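Side-chain contacts in PfEMP1 variant 1 of strain MC (Plasmodium falciparum, PDB 5LGD), which probably binds a receptor on the surface of host cells, this chain being one small all-helical, disulfide-linked domain of a much longer protein: residues K110-E113 with A114-Q118; T88-K92 with D93-E97; T143-D146 with K147-H151; D101-D105 with A106-K110. All coordinates share one frame; numbering follows the deposited sequence. Where two conformers were deposited one is given.

Contact 1: K110-E113 with A114-Q118; sequences KRIE and ALLEQ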
loop_
_atom_site.group_PDB
_atom_site.type_symbol
_atom_site.label_atom_id
_atom_site.label_comp_id
_atom_site.label_asym_id
_atom_site.label_seq_id
_atom_site.Cartn_x
_atom_site.Cartn_y
_atom_site.Cartn_z
ATOM N N LYS B 110 6.846 -26.744 25.834
ATOM C CA LYS B 110 7.888 -27.772 25.999
ATOM C C LYS B 110 7.308 -29.200 25.818
ATOM O O LYS B 110 7.889 -29.999 25.085
ATOM C CB LYS B 110 8.540 -27.643 27.387
ATOM C CG LYS B 110 9.834 -28.440 27.586
ATOM C CD LYS B 110 10.373 -28.165 28.981
ATOM C CE LYS B 110 11.787 -28.627 29.143
ATOM N NZ LYS B 110 12.342 -28.180 30.440
ATOM N N ARG B 111 6.179 -29.503 26.525
ATOM C CA ARG B 111 5.462 -30.786 26.506
ATOM C C ARG B 111 4.937 -31.110 25.091
ATOM O O ARG B 111 5.041 -32.261 24.644
ATOM C CB ARG B 111 4.269 -30.801 27.517
ATOM C CG ARG B 111 4.605 -30.509 28.994
ATOM C CD ARG B 111 3.621 -31.033 30.073
ATOM N NE ARG B 111 2.196 -31.102 29.713
ATOM C CZ ARG B 111 1.345 -30.075 29.717
ATOM N NH1 ARG B 111 1.771 -28.856 29.986
ATOM N NH2 ARG B 111 0.077 -30.252 29.377
ATOM N N ILE B 112 4.363 -30.091 24.395
ATOM C CA ILE B 112 3.790 -30.239 23.058
ATOM C C ILE B 112 4.937 -30.557 22.065
ATOM O O ILE B 112 4.857 -31.553 21.342
ATOM C CB ILE B 112 2.959 -28.994 22.644
ATOM C CG1 ILE B 112 1.741 -28.832 23.597
ATOM C CG2 ILE B 112 2.507 -29.138 21.163
ATOM C CD1 ILE B 112 0.925 -27.536 23.523
ATOM N N GLU B 113 6.023 -29.746 22.097
ATOM C CA GLU B 113 7.226 -29.900 21.286
ATOM C C GLU B 113 7.780 -31.332 21.445
ATOM O O GLU B 113 8.040 -31.979 20.431
ATOM C CB GLU B 113 8.253 -28.836 21.692
ATOM C CG GLU B 113 9.299 -28.510 20.644
ATOM C CD GLU B 113 10.269 -27.401 21.011
ATOM O OE1 GLU B 113 10.408 -27.086 22.215
ATOM O OE2 GLU B 113 10.908 -26.858 20.082
ATOM N N ALA B 114 7.847 -31.858 22.688
ATOM C CA ALA B 114 8.299 -33.227 22.995
ATOM C C ALA B 114 7.374 -34.289 22.345
ATOM O O ALA B 114 7.867 -35.249 21.728
ATOM C CB ALA B 114 8.335 -33.438 24.499
ATOM N N LEU B 115 6.034 -34.112 22.514
ATOM C CA LEU B 115 4.969 -34.953 21.945
ATOM C C LEU B 115 5.086 -34.988 20.414
ATOM O O LEU B 115 5.016 -36.065 19.826
ATOM C CB LEU B 115 3.574 -34.430 22.366
ATOM C CG LEU B 115 2.352 -35.270 21.936
ATOM C CD1 LEU B 115 1.913 -36.214 23.071
ATOM C CD2 LEU B 115 1.201 -34.383 21.603
ATOM N N LEU B 116 5.300 -33.824 19.778
ATOM C CA LEU B 116 5.433 -33.745 18.323
ATOM C C LEU B 116 6.754 -34.361 17.842
ATOM O O LEU B 116 6.761 -35.011 16.793
ATOM C CB LEU B 116 5.276 -32.295 17.829
ATOM C CG LEU B 116 3.948 -31.577 18.113
ATOM C CD1 LEU B 116 4.004 -30.157 17.621
ATOM C CD2 LEU B 116 2.751 -32.309 17.459
ATOM N N GLU B 117 7.863 -34.173 18.620
ATOM C CA GLU B 117 9.187 -34.748 18.322
ATOM C C GLU B 117 9.086 -36.254 18.287
ATOM O O GLU B 117 9.548 -36.861 17.319
ATOM C CB GLU B 117 10.285 -34.298 19.322
ATOM C CG GLU B 117 10.905 -32.941 18.984
ATOM C CD GLU B 117 11.809 -32.248 19.999
ATOM O OE1 GLU B 117 11.934 -32.727 21.153
ATOM O OE2 GLU B 117 12.386 -31.198 19.630
ATOM N N GLN B 118 8.426 -36.854 19.312
ATOM C CA GLN B 118 8.222 -38.298 19.421
ATOM C C GLN B 118 7.203 -38.841 18.436
ATOM O O GLN B 118 7.129 -40.053 18.273
ATOM C CB GLN B 118 7.881 -38.723 20.857
ATOM C CG GLN B 118 9.100 -38.783 21.789
ATOM C CD GLN B 118 10.048 -39.960 21.592
ATOM O OE1 GLN B 118 11.002 -40.144 22.362
ATOM N NE2 GLN B 118 9.817 -40.795 20.585
#

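Contact 2: T88-K92 with D93-E97; sequences TLLMK and DLLLE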
loop_
_atom_site.group_PDB
_atom_site.type_symbol
_atom_site.label_atom_id
_atom_site.label_comp_id
_atom_site.label_asym_id
_atom_site.label_seq_id
_atom_site.Cartn_x
_atom_site.Cartn_y
_atom_site.Cartn_z
ATOM N N THR B 88 0.725 -24.053 6.188
ATOM C CA THR B 88 1.643 -23.015 6.689
ATOM C C THR B 88 1.335 -22.736 8.167
ATOM O O THR B 88 2.231 -22.709 9.000
ATOM C CB THR B 88 1.491 -21.723 5.837
ATOM O OG1 THR B 88 1.794 -22.022 4.483
ATOM C CG2 THR B 88 2.390 -20.562 6.320
ATOM N N LEU B 89 0.055 -22.541 8.477
ATOM C CA LEU B 89 -0.457 -22.192 9.807
ATOM C C LEU B 89 -0.130 -23.217 10.907
ATOM O O LEU B 89 0.090 -22.862 12.082
ATOM C CB LEU B 89 -1.970 -22.039 9.619
ATOM C CG LEU B 89 -2.785 -21.139 10.535
ATOM C CD1 LEU B 89 -2.192 -19.685 10.683
ATOM C CD2 LEU B 89 -4.230 -21.109 10.024
ATOM N N LEU B 90 -0.063 -24.487 10.509
ATOM C CA LEU B 90 0.135 -25.603 11.426
ATOM C C LEU B 90 1.525 -26.202 11.405
ATOM O O LEU B 90 1.769 -27.123 12.172
ATOM C CB LEU B 90 -0.952 -26.669 11.185
ATOM C CG LEU B 90 -2.366 -26.171 11.469
ATOM C CD1 LEU B 90 -3.411 -27.140 10.977
ATOM C CD2 LEU B 90 -2.563 -25.869 12.964
ATOM N N MET B 91 2.462 -25.652 10.603
ATOM C CA MET B 91 3.864 -26.073 10.622
ATOM C C MET B 91 4.325 -25.928 12.078
ATOM O O MET B 91 3.878 -25.002 12.766
ATOM C CB MET B 91 4.730 -25.187 9.699
ATOM C CG MET B 91 4.542 -25.472 8.207
ATOM S SD MET B 91 4.772 -27.223 7.777
ATOM C CE MET B 91 6.611 -27.388 7.929
ATOM N N LYS B 92 5.094 -26.912 12.579
ATOM C CA LYS B 92 5.533 -26.979 13.977
ATOM C C LYS B 92 5.953 -25.628 14.622
ATOM O O LYS B 92 5.383 -25.277 15.654
ATOM C CB LYS B 92 6.646 -28.032 14.155
ATOM C CG LYS B 92 7.098 -28.213 15.612
ATOM C CD LYS B 92 8.243 -29.222 15.750
ATOM C CE LYS B 92 9.598 -28.730 15.285
ATOM N NZ LYS B 92 10.140 -27.656 16.165
ATOM N N ASP B 93 6.940 -24.890 14.048
ATOM C CA ASP B 93 7.435 -23.651 14.666
ATOM C C ASP B 93 6.382 -22.559 14.787
ATOM O O ASP B 93 6.316 -21.918 15.840
ATOM C CB ASP B 93 8.692 -23.111 13.982
ATOM C CG ASP B 93 9.901 -24.046 13.916
ATOM O OD1 ASP B 93 10.075 -24.882 14.848
ATOM O OD2 ASP B 93 10.690 -23.918 12.964
ATOM N N LEU B 94 5.544 -22.339 13.736
ATOM C CA LEU B 94 4.477 -21.338 13.847
ATOM C C LEU B 94 3.382 -21.800 14.805
ATOM O O LEU B 94 2.833 -20.991 15.541
ATOM C CB LEU B 94 3.861 -21.000 12.469
ATOM C CG LEU B 94 2.726 -19.952 12.443
ATOM C CD1 LEU B 94 3.160 -18.632 13.060
ATOM C CD2 LEU B 94 2.270 -19.666 10.990
ATOM N N LEU B 95 3.024 -23.086 14.753
ATOM C CA LEU B 95 2.003 -23.653 15.629
ATOM C C LEU B 95 2.315 -23.374 17.128
ATOM O O LEU B 95 1.441 -22.931 17.869
ATOM C CB LEU B 95 1.872 -25.165 15.379
ATOM C CG LEU B 95 0.941 -25.920 16.298
ATOM C CD1 LEU B 95 -0.447 -25.341 16.227
ATOM C CD2 LEU B 95 0.858 -27.366 15.897
ATOM N N LEU B 96 3.550 -23.632 17.541
ATOM C CA LEU B 96 4.034 -23.465 18.895
ATOM C C LEU B 96 4.068 -21.968 19.253
ATOM O O LEU B 96 3.704 -21.589 20.377
ATOM C CB LEU B 96 5.452 -24.122 19.003
ATOM C CG LEU B 96 5.598 -25.607 19.507
ATOM C CD1 LEU B 96 4.365 -26.443 19.341
ATOM C CD2 LEU B 96 6.828 -26.300 18.945
ATOM N N GLU B 97 4.450 -21.108 18.286
ATOM C CA GLU B 97 4.430 -19.664 18.528
ATOM C C GLU B 97 2.997 -19.152 18.837
ATOM O O GLU B 97 2.819 -18.349 19.740
ATOM C CB GLU B 97 4.862 -18.943 17.269
ATOM C CG GLU B 97 6.261 -18.413 17.246
ATOM C CD GLU B 97 6.421 -17.679 15.934
ATOM O OE1 GLU B 97 7.423 -17.941 15.231
ATOM O OE2 GLU B 97 5.495 -16.914 15.569
#

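Contact 3: T143-D146 with K147-H151; sequences TTID and KLLQH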
loop_
_atom_site.group_PDB
_atom_site.type_symbol
_atom_site.label_atom_id
_atom_site.label_comp_id
_atom_site.label_asym_id
_atom_site.label_seq_id
_atom_site.Cartn_x
_atom_site.Cartn_y
_atom_site.Cartn_z
ATOM N N THR B 143 -2.013 -31.887 7.103
ATOM C CA THR B 143 -1.314 -31.028 8.098
ATOM C C THR B 143 -0.683 -31.770 9.282
ATOM O O THR B 143 -0.818 -32.994 9.401
ATOM C CB THR B 143 -2.197 -29.881 8.643
ATOM O OG1 THR B 143 -3.023 -30.355 9.714
ATOM C CG2 THR B 143 -3.014 -29.174 7.564
ATOM N N THR B 144 -0.002 -30.995 10.161
ATOM C CA THR B 144 0.638 -31.409 11.426
ATOM C C THR B 144 -0.364 -32.167 12.312
ATOM O O THR B 144 -0.031 -33.238 12.831
ATOM C CB THR B 144 1.183 -30.155 12.136
ATOM O OG1 THR B 144 2.346 -29.687 11.444
ATOM C CG2 THR B 144 1.517 -30.384 13.617
ATOM N N ILE B 145 -1.588 -31.593 12.473
ATOM C CA ILE B 145 -2.692 -32.172 13.245
ATOM C C ILE B 145 -3.032 -33.531 12.670
ATOM O O ILE B 145 -3.124 -34.497 13.423
ATOM C CB ILE B 145 -3.912 -31.207 13.343
ATOM C CG1 ILE B 145 -3.522 -29.832 13.978
ATOM C CG2 ILE B 145 -5.121 -31.831 14.042
ATOM C CD1 ILE B 145 -2.900 -29.847 15.466
ATOM N N ASP B 146 -3.162 -33.619 11.334
ATOM C CA ASP B 146 -3.441 -34.853 10.607
ATOM C C ASP B 146 -2.307 -35.900 10.827
ATOM O O ASP B 146 -2.595 -37.049 11.169
ATOM C CB ASP B 146 -3.630 -34.536 9.128
ATOM C CG ASP B 146 -4.809 -33.615 8.853
ATOM O OD1 ASP B 146 -5.966 -34.091 8.924
ATOM O OD2 ASP B 146 -4.571 -32.449 8.461
ATOM N N LYS B 147 -1.032 -35.477 10.703
ATOM C CA LYS B 147 0.147 -36.323 10.934
ATOM C C LYS B 147 0.095 -36.878 12.361
ATOM O O LYS B 147 0.274 -38.087 12.555
ATOM C CB LYS B 147 1.443 -35.509 10.750
ATOM C CG LYS B 147 1.920 -35.399 9.303
ATOM C CD LYS B 147 3.232 -36.171 9.075
ATOM C CE LYS B 147 4.467 -35.557 9.711
ATOM N NZ LYS B 147 5.593 -36.528 9.773
ATOM N N LEU B 148 -0.201 -35.990 13.353
ATOM C CA LEU B 148 -0.339 -36.367 14.759
ATOM C C LEU B 148 -1.484 -37.316 15.008
ATOM O O LEU B 148 -1.267 -38.343 15.659
ATOM C CB LEU B 148 -0.416 -35.163 15.714
ATOM C CG LEU B 148 -0.444 -35.555 17.189
ATOM C CD1 LEU B 148 0.891 -36.129 17.629
ATOM C CD2 LEU B 148 -0.832 -34.420 18.038
ATOM N N LEU B 149 -2.687 -37.020 14.461
ATOM C CA LEU B 149 -3.828 -37.935 14.603
ATOM C C LEU B 149 -3.560 -39.309 13.952
ATOM O O LEU B 149 -4.023 -40.316 14.474
ATOM C CB LEU B 149 -5.154 -37.321 14.141
ATOM C CG LEU B 149 -5.719 -36.196 15.033
ATOM C CD1 LEU B 149 -6.933 -35.539 14.377
ATOM C CD2 LEU B 149 -6.053 -36.699 16.469
ATOM N N GLN B 150 -2.731 -39.354 12.889
ATOM C CA GLN B 150 -2.322 -40.603 12.228
ATOM C C GLN B 150 -1.400 -41.379 13.187
ATOM O O GLN B 150 -1.600 -42.580 13.408
ATOM C CB GLN B 150 -1.601 -40.306 10.899
ATOM C CG GLN B 150 -2.519 -40.370 9.674
ATOM C CD GLN B 150 -2.404 -39.220 8.698
ATOM O OE1 GLN B 150 -1.311 -38.746 8.347
ATOM N NE2 GLN B 150 -3.548 -38.813 8.163
ATOM N N HIS B 151 -0.424 -40.661 13.798
ATOM C CA HIS B 151 0.516 -41.218 14.775
ATOM C C HIS B 151 -0.242 -41.802 15.974
ATOM O O HIS B 151 0.107 -42.884 16.462
ATOM C CB HIS B 151 1.523 -40.149 15.238
ATOM C CG HIS B 151 2.361 -40.581 16.401
ATOM N ND1 HIS B 151 3.535 -41.285 16.218
ATOM C CD2 HIS B 151 2.137 -40.436 17.728
ATOM C CE1 HIS B 151 4.000 -41.522 17.431
ATOM N NE2 HIS B 151 3.194 -41.029 18.374
#

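Contact 4: D101-D105 with A106-K110; sequences DTYGD and ANEIK. With GOL (glycerol), chain S.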
loop_
_atom_site.group_PDB
_atom_site.type_symbol
_atom_site.label_atom_id
_atom_site.label_comp_id
_atom_site.label_asym_id
_atom_site.label_seq_id
_atom_site.Cartn_x
_atom_site.Cartn_y
_atom_site.Cartn_z
ATOM N N ASP B 101 1.655 -17.504 22.351
ATOM C CA ASP B 101 1.147 -16.124 22.313
ATOM C C ASP B 101 -0.282 -16.044 22.892
ATOM O O ASP B 101 -0.627 -15.061 23.537
ATOM C CB ASP B 101 1.118 -15.622 20.851
ATOM C CG ASP B 101 2.467 -15.246 20.261
ATOM O OD1 ASP B 101 3.493 -15.364 20.984
ATOM O OD2 ASP B 101 2.502 -14.849 19.071
ATOM N N THR B 102 -1.094 -17.085 22.656
ATOM C CA THR B 102 -2.469 -17.187 23.108
ATOM C C THR B 102 -2.594 -17.629 24.566
ATOM O O THR B 102 -3.418 -17.077 25.286
ATOM C CB THR B 102 -3.238 -18.101 22.144
ATOM O OG1 THR B 102 -3.013 -17.656 20.803
ATOM C CG2 THR B 102 -4.739 -18.144 22.423
ATOM N N TYR B 103 -1.784 -18.589 25.010
ATOM C CA TYR B 103 -1.906 -19.160 26.363
ATOM C C TYR B 103 -0.886 -18.693 27.358
ATOM O O TYR B 103 -1.114 -18.834 28.554
ATOM C CB TYR B 103 -1.913 -20.692 26.286
ATOM C CG TYR B 103 -3.194 -21.192 25.654
ATOM C CD1 TYR B 103 -3.359 -21.196 24.269
ATOM C CD2 TYR B 103 -4.274 -21.586 26.441
ATOM C CE1 TYR B 103 -4.570 -21.583 23.682
ATOM C CE2 TYR B 103 -5.486 -21.967 25.870
ATOM C CZ TYR B 103 -5.632 -21.961 24.491
ATOM O OH TYR B 103 -6.820 -22.394 23.949
ATOM N N GLY B 104 0.261 -18.267 26.875
ATOM C CA GLY B 104 1.344 -17.736 27.685
ATOM C C GLY B 104 2.040 -18.730 28.590
ATOM O O GLY B 104 2.678 -18.312 29.550
ATOM N N ASP B 105 1.925 -20.043 28.291
ATOM C CA ASP B 105 2.490 -21.119 29.094
ATOM C C ASP B 105 3.600 -21.835 28.337
ATOM O O ASP B 105 3.329 -22.716 27.529
ATOM C CB ASP B 105 1.353 -22.071 29.516
ATOM C CG ASP B 105 1.683 -23.165 30.512
ATOM O OD1 ASP B 105 2.883 -23.399 30.772
ATOM O OD2 ASP B 105 0.739 -23.837 30.980
ATOM N N ALA B 106 4.859 -21.454 28.618
ATOM C CA ALA B 106 6.059 -21.994 27.975
ATOM C C ALA B 106 6.277 -23.485 28.222
ATOM O O ALA B 106 6.818 -24.189 27.359
ATOM C CB ALA B 106 7.281 -21.201 28.422
ATOM N N ASN B 107 5.884 -23.965 29.395
ATOM C CA ASN B 107 6.056 -25.365 29.761
ATOM C C ASN B 107 5.107 -26.252 29.044
ATOM O O ASN B 107 5.444 -27.382 28.709
ATOM C CB ASN B 107 5.946 -25.550 31.246
ATOM C CG ASN B 107 6.534 -26.848 31.681
ATOM O OD1 ASN B 107 7.730 -27.099 31.562
ATOM N ND2 ASN B 107 5.690 -27.743 32.068
ATOM N N GLU B 108 3.906 -25.740 28.794
ATOM C CA GLU B 108 2.914 -26.420 28.004
ATOM C C GLU B 108 3.524 -26.577 26.574
ATOM O O GLU B 108 3.402 -27.653 25.989
ATOM C CB GLU B 108 1.620 -25.586 28.030
ATOM C CG GLU B 108 0.599 -25.916 26.987
ATOM C CD GLU B 108 -0.621 -25.045 27.155
ATOM O OE1 GLU B 108 -1.490 -25.413 27.979
ATOM O OE2 GLU B 108 -0.708 -23.998 26.470
ATOM N N ILE B 109 4.281 -25.565 26.091
ATOM C CA ILE B 109 4.930 -25.613 24.768
ATOM C C ILE B 109 6.016 -26.688 24.770
ATOM O O ILE B 109 6.027 -27.519 23.870
ATOM C CB ILE B 109 5.440 -24.220 24.298
ATOM C CG1 ILE B 109 4.280 -23.232 24.134
ATOM C CG2 ILE B 109 6.332 -24.306 23.032
ATOM C CD1 ILE B 109 3.269 -23.544 23.076
ATOM N N LYS B 110 6.846 -26.744 25.834
ATOM C CA LYS B 110 7.888 -27.772 25.999
ATOM C C LYS B 110 7.308 -29.200 25.818
ATOM O O LYS B 110 7.889 -29.999 25.085
ATOM C CB LYS B 110 8.540 -27.643 27.387
ATOM C CG LYS B 110 9.834 -28.440 27.586
ATOM C CD LYS B 110 10.373 -28.165 28.981
ATOM C CE LYS B 110 11.787 -28.627 29.143
ATOM N NZ LYS B 110 12.342 -28.180 30.440
HETATM C C1 GOL S . 0.813 -25.829 34.196
HETATM O O1 GOL S . -0.016 -25.246 33.196
HETATM C C2 GOL S . 2.170 -26.183 33.642
HETATM O O2 GOL S . 2.594 -25.146 32.755
HETATM C C3 GOL S . 2.055 -27.503 32.919
HETATM O O3 GOL S . 3.051 -27.653 31.917
HETATM O O HOH W 1 1.177 -21.989 26.011
#

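Contact 1: K110-E113 with A114-Q118
Lys110 O receives Ala114 N at 3.0 Å, the first of four successive i to i+4 backbone bonds that identify this run as regular alpha helix. The Ala114 methyl fits between two carbonyls of the preceding turn, with CB 3.5 Å from both Lys110 O and Arg111 O. Arg111 takes part through its own carbonyl, which is bonded to Leu115 N, while its side chain leaves the turn to lie on Ile20 and Ile23 of helix 7-29. Ile112 carries the apolar half. Its CG2 branch stands anti to the backbone N (CG1 has chi1 -63°) and meets Leu116 CD1 at 4.0 Å, the two side chains running side by side in the same direction. Leu116 also grips the main chain: its N donates to Ile112 O at 2.8 Å with a C=O...N angle of 167°, and its CG sits 3.4 Å from that same oxygen. Glu113 O is bonded to Glu117 N at 2.9 Å. With chi1 at -84°, Glu117 turns its CG back to within 3.4 Å of Glu113 O. Ile112, Leu116 and the aliphatic part of Glu113 pack on Leu96 of helix 92-103, while Glu113 OE2 and Glu117 OE2 lie 4.6 Å apart. That closeness of like charges has a cost, which Lys92, lying against Glu113, would probably offset in part.

Contact 2: T88-K92 with D93-E97
Asp93 is met by the side chain of the residue just before it: Lys92 NZ forms a salt bridge to Asp93 OD1 at 3.1 Å, arriving nearly end-on to that C-O bond. The lysine chain starts extended, and two later bends (chi3 74°, chi4 68°) bring NZ round to the carboxylate. Leu94 reaches back to the preceding helix, its CD2 lying 3.6 Å from Thr88 O and 3.9 Å from Leu89 CA. Leu95 secures the junction twice over. Leu95 N donates to Met91 O at 2.9 Å; Met91 is the N-cap, and its extended psi (138°) marks the break between helices 82-90 and 92-103. Leu95 CD1 also touches Leu90 CD2 at 3.9 Å, the two leucines crossing obliquely. Leu96 continues the helical pattern with a bond from N to Lys92 O at 3.1 Å, while its CD2 rests 3.9 Å from Lys92 CG. Thr88, Leu89, Leu94 and Glu97 meet another protein's chain, consistent with receptor binding. Chemically, Leu90 and Leu95 close the inner side of the corner, and the carboxylate of Asp93 would probably be stabilised both by Lys92 and by its place at a helix N-terminus.

Contact 3: T143-D146 with K147-H151
Thr143 O accepts from Lys147 N at 2.8 Å in the carbonyl plane, opening a regular series of i to i+4 bonds that continues through Thr144 O with Leu148 N, Ile145 O with Leu149 N and Asp146 O with Gln150 N. The helix starts with a capping box. Thr143 N donates to Asp146 OD2 at 3.0 Å, and Thr143 OG1 gives a second bond to Asp146 OD2 at 2.9 Å, the two donors arriving from opposite faces of the carboxylate plane. OG1 also accepts a weak bond from Ile145 N, the second residue of the helix. Chi1 of Asp146 (-62°) sets the carboxylate beside its own backbone N, facing the cap. One turn on, Ile145 CG2 lies 4.1 Å from Leu149 CD1, with both side chains pointing the same way. The Gln150 amide folds back over the main chain, its CD 3.3 Å from Asp146 O. The buried carboxylate is further satisfied from helix 45-70, by a salt bridge from Lys67 to OD1 and a hydrogen bond from Trp63 to OD2. Ile145 packs on Trp14 and Met18 of helix 7-29 and on Leu90, so the buried side of this turn is packed against helices 7-29, 45-70 and 82-90.

Contact 4: D101-D105 with A106-K110
Asp105 and Glu108 form the close-packed side of this turn, the carboxylate carbon CG of Asp105 lying 3.5 Å from Glu108 CB. Asp105 is the N-cap of helix 106-118. With its CG anti to its own N (chi1 -172°), the carboxylate swings over the first turn, where Asp105 OD1 accepts from Glu108 N at 3.2 Å; the donor lies well above the carboxylate plane, 71° out of it. A weak bond from Asn107 N supplements the cap. Glu108 runs extended toward the preceding helix, bringing OE2 obliquely against Tyr103, 3.5 Å from its CB; the Tyr103 ring also stacks with His16. One water bridges the two acidic residues, donating to Asp105 O at 2.7 Å and to Glu108 OE2 at 2.8 Å. Gly104, with positive phi (68°), makes the turn out of helix 92-103. The outer side is looser and solvent-facing. Here a glycerol, probably from the crystallisation liquor, gives a hydrogen bond from O1 to Asp105 OD2 at 2.7 Å and takes one from Asn107 ND2 on O3 at 2.6 Å. Two acidic groups thus come close, with Asp105 OD2 4.1 Å from Glu108 OE1. Apart from the incidental glycerol, each has partners: helix N-H groups for Asp105, water and the His16 imidazole for Glu108. These would probably ease the repulsion between the carboxylates.

How the contacts relate
Along the chain the order is contact 2, contact 4, contact 1, contact 3, all inside the DBL-family domain. Contacts 2 and 4 lie near the start and end of helix 92-103, their centres 13 Å apart, and contact 4 leads through the shared Lys110 into contact 1 on helix 106-118. These two helices form a hairpin, across which Ile109 CD1 of contact 4 also packs on Leu96 O of contact 2. Contact 3 sits across the open end: Thr144 OG1 probably bonds to Leu90 O of contact 2, and Leu148 touches Leu115. Contacts 3 and 4 stay apart, about 11 Å between nearest atoms. Residues of contact 2, and Asp101 of contact 4, meet another protein's chain.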